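Local coordinates for 3-oxosteroid 1-dehydrogenase (Sterolibacterium denitrificans, PDB 7P18), which probably uses FAD to oxidise 3-oxosteroids, introducing a double bond at the delta-1 position of the steroid A ring, at residues A[338-348]-A[359-367]. Sequence-based numbering, arbitrary orientation.
With ANB (androsta-1,4-diene-3,17-dione), chain D.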
loop_
_atom_site.group_PDB
_atom_site.type_symbol
_atom_site.label_atom_id
_atom_site.label_comp_id
_atom_site.label_asym_id
_atom_site.label_seq_id
_atom_site.Cartn_x
_atom_site.Cartn_y
_atom_site.Cartn_z
ATOM N N PHE A 338 -3.878 -4.507 8.155
ATOM C CA PHE A 338 -2.398 -4.400 8.026
ATOM C C PHE A 338 -1.717 -4.787 9.330
ATOM O O PHE A 338 -0.746 -5.576 9.253
ATOM C CB PHE A 338 -1.975 -3.018 7.571
ATOM C CG PHE A 338 -2.511 -2.644 6.215
ATOM C CD1 PHE A 338 -1.847 -3.026 5.066
ATOM C CD2 PHE A 338 -3.694 -1.935 6.091
ATOM C CE1 PHE A 338 -2.326 -2.675 3.816
ATOM C CE2 PHE A 338 -4.185 -1.619 4.834
ATOM C CZ PHE A 338 -3.501 -1.981 3.702
ATOM N N ALA A 339 -2.179 -4.243 10.460
ATOM C CA ALA A 339 -1.456 -4.327 11.757
ATOM C C ALA A 339 -2.167 -5.223 12.779
ATOM O O ALA A 339 -1.485 -5.803 13.643
ATOM C CB ALA A 339 -1.348 -2.933 12.330
ATOM N N GLU A 340 -3.508 -5.232 12.752
ATOM C CA GLU A 340 -4.339 -5.659 13.919
ATOM C C GLU A 340 -4.283 -7.179 14.091
ATOM O O GLU A 340 -4.519 -7.667 15.222
ATOM C CB GLU A 340 -5.793 -5.212 13.759
ATOM C CG GLU A 340 -5.952 -3.737 13.498
ATOM C CD GLU A 340 -6.140 -3.402 12.025
ATOM O OE1 GLU A 340 -5.274 -3.821 11.194
ATOM O OE2 GLU A 340 -7.106 -2.681 11.711
ATOM N N ARG A 341 -3.961 -7.937 13.036
ATOM C CA ARG A 341 -3.861 -9.413 13.127
ATOM C C ARG A 341 -2.732 -9.837 14.098
ATOM O O ARG A 341 -2.783 -10.970 14.615
ATOM C CB ARG A 341 -3.613 -10.070 11.765
ATOM C CG ARG A 341 -4.732 -9.845 10.749
ATOM C CD ARG A 341 -4.320 -10.303 9.353
ATOM N NE ARG A 341 -3.480 -9.302 8.706
ATOM C CZ ARG A 341 -2.156 -9.396 8.535
ATOM N NH1 ARG A 341 -1.492 -10.463 8.927
ATOM N NH2 ARG A 341 -1.515 -8.435 7.902
ATOM N N ASN A 342 -1.745 -8.989 14.316
ATOM C CA ASN A 342 -0.574 -9.318 15.182
ATOM C C ASN A 342 -0.990 -9.290 16.654
ATOM O O ASN A 342 -0.227 -9.827 17.513
ATOM C CB ASN A 342 0.588 -8.354 14.990
ATOM C CG ASN A 342 1.213 -8.435 13.613
ATOM O OD1 ASN A 342 0.492 -8.559 12.629
ATOM N ND2 ASN A 342 2.524 -8.241 13.545
ATOM N N LEU A 343 -2.135 -8.688 16.955
ATOM C CA LEU A 343 -2.629 -8.524 18.357
ATOM C C LEU A 343 -3.009 -9.866 18.956
ATOM O O LEU A 343 -3.374 -10.829 18.269
ATOM C CB LEU A 343 -3.762 -7.504 18.394
ATOM C CG LEU A 343 -3.316 -6.069 18.106
ATOM C CD1 LEU A 343 -4.523 -5.180 17.864
ATOM C CD2 LEU A 343 -2.490 -5.518 19.249
ATOM N N PRO A 344 -2.854 -10.010 20.294
ATOM C CA PRO A 344 -3.032 -11.301 20.944
ATOM C C PRO A 344 -4.504 -11.675 21.180
ATOM O O PRO A 344 -5.245 -10.835 21.609
ATOM C CB PRO A 344 -2.255 -11.086 22.267
ATOM C CG PRO A 344 -2.467 -9.682 22.575
ATOM C CD PRO A 344 -2.379 -8.978 21.223
ATOM N N GLY A 345 -4.865 -12.918 20.851
ATOM C CA GLY A 345 -6.211 -13.470 21.092
ATOM C C GLY A 345 -7.036 -13.659 19.819
ATOM O O GLY A 345 -8.212 -13.987 19.958
ATOM N N CYS A 346 -6.473 -13.439 18.632
ATOM C CA CYS A 346 -7.247 -13.659 17.372
ATOM C C CYS A 346 -6.613 -14.788 16.577
ATOM O O CYS A 346 -5.368 -14.911 16.583
ATOM C CB CYS A 346 -7.368 -12.392 16.562
ATOM S SG CYS A 346 -5.817 -11.804 15.823
ATOM N N ILE A 347 -7.431 -15.618 15.932
ATOM C CA ILE A 347 -6.905 -16.712 15.070
ATOM C C ILE A 347 -7.592 -16.639 13.714
ATOM O O ILE A 347 -8.714 -16.132 13.646
ATOM C CB ILE A 347 -7.042 -18.104 15.713
ATOM C CG1 ILE A 347 -8.477 -18.481 16.078
ATOM C CG2 ILE A 347 -6.104 -18.230 16.905
ATOM C CD1 ILE A 347 -8.610 -19.974 16.345
ATOM N N VAL A 348 -6.908 -17.137 12.689
ATOM C CA VAL A 348 -7.493 -17.260 11.328
ATOM C C VAL A 348 -7.674 -18.727 11.032
ATOM O O VAL A 348 -6.717 -19.485 11.160
ATOM C CB VAL A 348 -6.599 -16.542 10.296
ATOM C CG1 VAL A 348 -7.015 -16.870 8.871
ATOM C CG2 VAL A 348 -6.650 -15.041 10.581
ATOM N N GLU A 359 -0.805 -15.638 11.892
ATOM C CA GLU A 359 -1.742 -14.494 11.777
ATOM C C GLU A 359 -0.979 -13.172 11.659
ATOM O O GLU A 359 -1.517 -12.250 11.077
ATOM C CB GLU A 359 -2.698 -14.372 12.961
ATOM C CG GLU A 359 -3.754 -15.468 13.010
ATOM C CD GLU A 359 -3.334 -16.828 13.509
ATOM O OE1 GLU A 359 -2.182 -16.965 14.030
ATOM O OE2 GLU A 359 -4.137 -17.758 13.345
ATOM N N ALA A 360 0.229 -13.083 12.229
ATOM C CA ALA A 360 1.113 -11.916 12.127
ATOM C C ALA A 360 1.915 -11.914 10.812
ATOM O O ALA A 360 2.728 -11.025 10.664
ATOM C CB ALA A 360 2.058 -11.882 13.315
ATOM N N SER A 361 1.749 -12.887 9.915
ATOM C CA SER A 361 2.465 -12.886 8.605
ATOM C C SER A 361 2.356 -11.485 7.989
ATOM O O SER A 361 1.300 -10.862 8.010
ATOM C CB SER A 361 1.934 -13.937 7.671
ATOM O OG SER A 361 2.441 -13.751 6.346
ATOM N N PRO A 362 3.412 -10.977 7.319
ATOM C CA PRO A 362 3.230 -9.858 6.401
ATOM C C PRO A 362 2.037 -10.147 5.475
ATOM O O PRO A 362 1.828 -11.312 5.121
ATOM C CB PRO A 362 4.545 -9.804 5.604
ATOM C CG PRO A 362 5.555 -10.408 6.584
ATOM C CD PRO A 362 4.787 -11.513 7.299
ATOM N N TYR A 363 1.310 -9.085 5.097
ATOM C CA TYR A 363 0.028 -9.203 4.343
ATOM C C TYR A 363 0.243 -9.881 2.986
ATOM O O TYR A 363 -0.668 -10.643 2.566
ATOM C CB TYR A 363 -0.684 -7.865 4.202
ATOM C CG TYR A 363 0.201 -6.646 4.164
ATOM C CD1 TYR A 363 0.727 -6.143 5.343
ATOM C CD2 TYR A 363 0.471 -5.976 2.999
ATOM C CE1 TYR A 363 1.519 -5.006 5.351
ATOM C CE2 TYR A 363 1.281 -4.837 2.991
ATOM C CZ TYR A 363 1.829 -4.367 4.166
ATOM O OH TYR A 363 2.664 -3.264 4.211
ATOM N N LEU A 364 1.352 -9.640 2.282
ATOM C CA LEU A 364 1.568 -10.305 0.967
ATOM C C LEU A 364 1.557 -11.818 1.119
ATOM O O LEU A 364 0.803 -12.520 0.393
ATOM C CB LEU A 364 2.888 -9.829 0.352
ATOM C CG LEU A 364 3.243 -10.458 -0.985
ATOM C CD1 LEU A 364 2.320 -10.001 -2.088
ATOM C CD2 LEU A 364 4.681 -10.129 -1.378
ATOM N N GLU A 365 2.337 -12.338 2.060
ATOM C CA GLU A 365 2.462 -13.792 2.288
ATOM C C GLU A 365 1.153 -14.337 2.854
ATOM O O GLU A 365 0.849 -15.501 2.557
ATOM C CB GLU A 365 3.658 -14.080 3.190
ATOM C CG GLU A 365 4.974 -14.062 2.399
ATOM C CD GLU A 365 5.524 -12.700 2.083
ATOM O OE1 GLU A 365 5.150 -11.763 2.809
ATOM O OE2 GLU A 365 6.321 -12.586 1.092
ATOM N N PHE A 366 0.426 -13.533 3.642
ATOM C CA PHE A 366 -0.892 -13.943 4.194
ATOM C C PHE A 366 -1.860 -14.243 3.029
ATOM O O PHE A 366 -2.452 -15.323 3.007
ATOM C CB PHE A 366 -1.379 -12.871 5.158
ATOM C CG PHE A 366 -2.620 -13.266 5.923
ATOM C CD1 PHE A 366 -3.842 -13.271 5.278
ATOM C CD2 PHE A 366 -2.568 -13.526 7.293
ATOM C CE1 PHE A 366 -4.988 -13.632 5.951
ATOM C CE2 PHE A 366 -3.725 -13.845 7.981
ATOM C CZ PHE A 366 -4.941 -13.883 7.307
ATOM N N GLY A 367 -2.042 -13.305 2.090
ATOM C CA GLY A 367 -2.845 -13.507 0.864
ATOM C C GLY A 367 -2.405 -14.746 0.104
ATOM O O GLY A 367 -3.273 -15.610 -0.232
HETATM C C1 ANB D . 0.758 -0.535 4.724
HETATM C C10 ANB D . 1.206 0.021 6.042
HETATM C C11 ANB D . -1.253 0.647 6.669
HETATM C C12 ANB D . -2.200 1.592 7.424
HETATM C C13 ANB D . -1.645 1.927 8.796
HETATM C C14 ANB D . -0.280 2.600 8.593
HETATM C C15 ANB D . 0.037 3.209 9.965
HETATM C C16 ANB D . -1.333 3.674 10.488
HETATM C C17 ANB D . -2.363 2.994 9.610
HETATM C C18 ANB D . -1.599 0.695 9.732
HETATM C C19 ANB D . 1.316 -1.181 7.022
HETATM C C2 ANB D . 1.586 -0.916 3.750
HETATM C C3 ANB D . 2.998 -0.536 3.780
HETATM C C4 ANB D . 3.337 0.436 4.813
HETATM C C5 ANB D . 2.573 0.654 5.892
HETATM C C6 ANB D . 3.085 1.471 7.045
HETATM C C7 ANB D . 2.052 2.427 7.624
HETATM C C8 ANB D . 0.747 1.699 7.914
HETATM C C9 ANB D . 0.209 1.115 6.587
HETATM O O1 ANB D . 3.825 -0.976 2.971
HETATM O O2 ANB D . -3.545 3.251 9.591
HETATM O O HOH W 1 1.506 -8.353 10.003
#
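R341 reaches with NH1 for two backbone carbonyls of 359-367: a bond of 3.0 Å to S361 O, at 163° and in the guanidinium plane, and a weak, bent one of 2.8 Å to E359 O. A turn at chi3 (-80°) swings the guanidinium round to meet them, while NE bonds to L337 O. Where R341 donates, E359 accepts: it takes the V348 amide on the anti lone pair of OE2 (N to OE2 2.9 Å), its OE1 salt-bridged to R355. Water 1 joins N342 OD1 to A360 O, while ND2 donates to D464 O. Among the aromatics, the F338 edge points into the Y363 face, CD1 over the ring centre, planes at 85°. This pair lines the steroid pocket where the loop leading into strand 347-349 of the antiparallel sheet meets the start of helix 363-377. C11 of androsta-1,4-diene-3,17-dione lies over one F338 face; F338 also touches the FAD, and Y363 OH bonds to Y118 OH beside the steroid A ring. Replacing R341 by alanine removes the guanidinium, which would probably leave S361 O and L337 O without their donor and open a gap beside F366, where R341 CD makes an off-centre CH-pi contact. N342 CG packs 3.6 Å from A360 CB, and V348 CG2 meets the F366 edge.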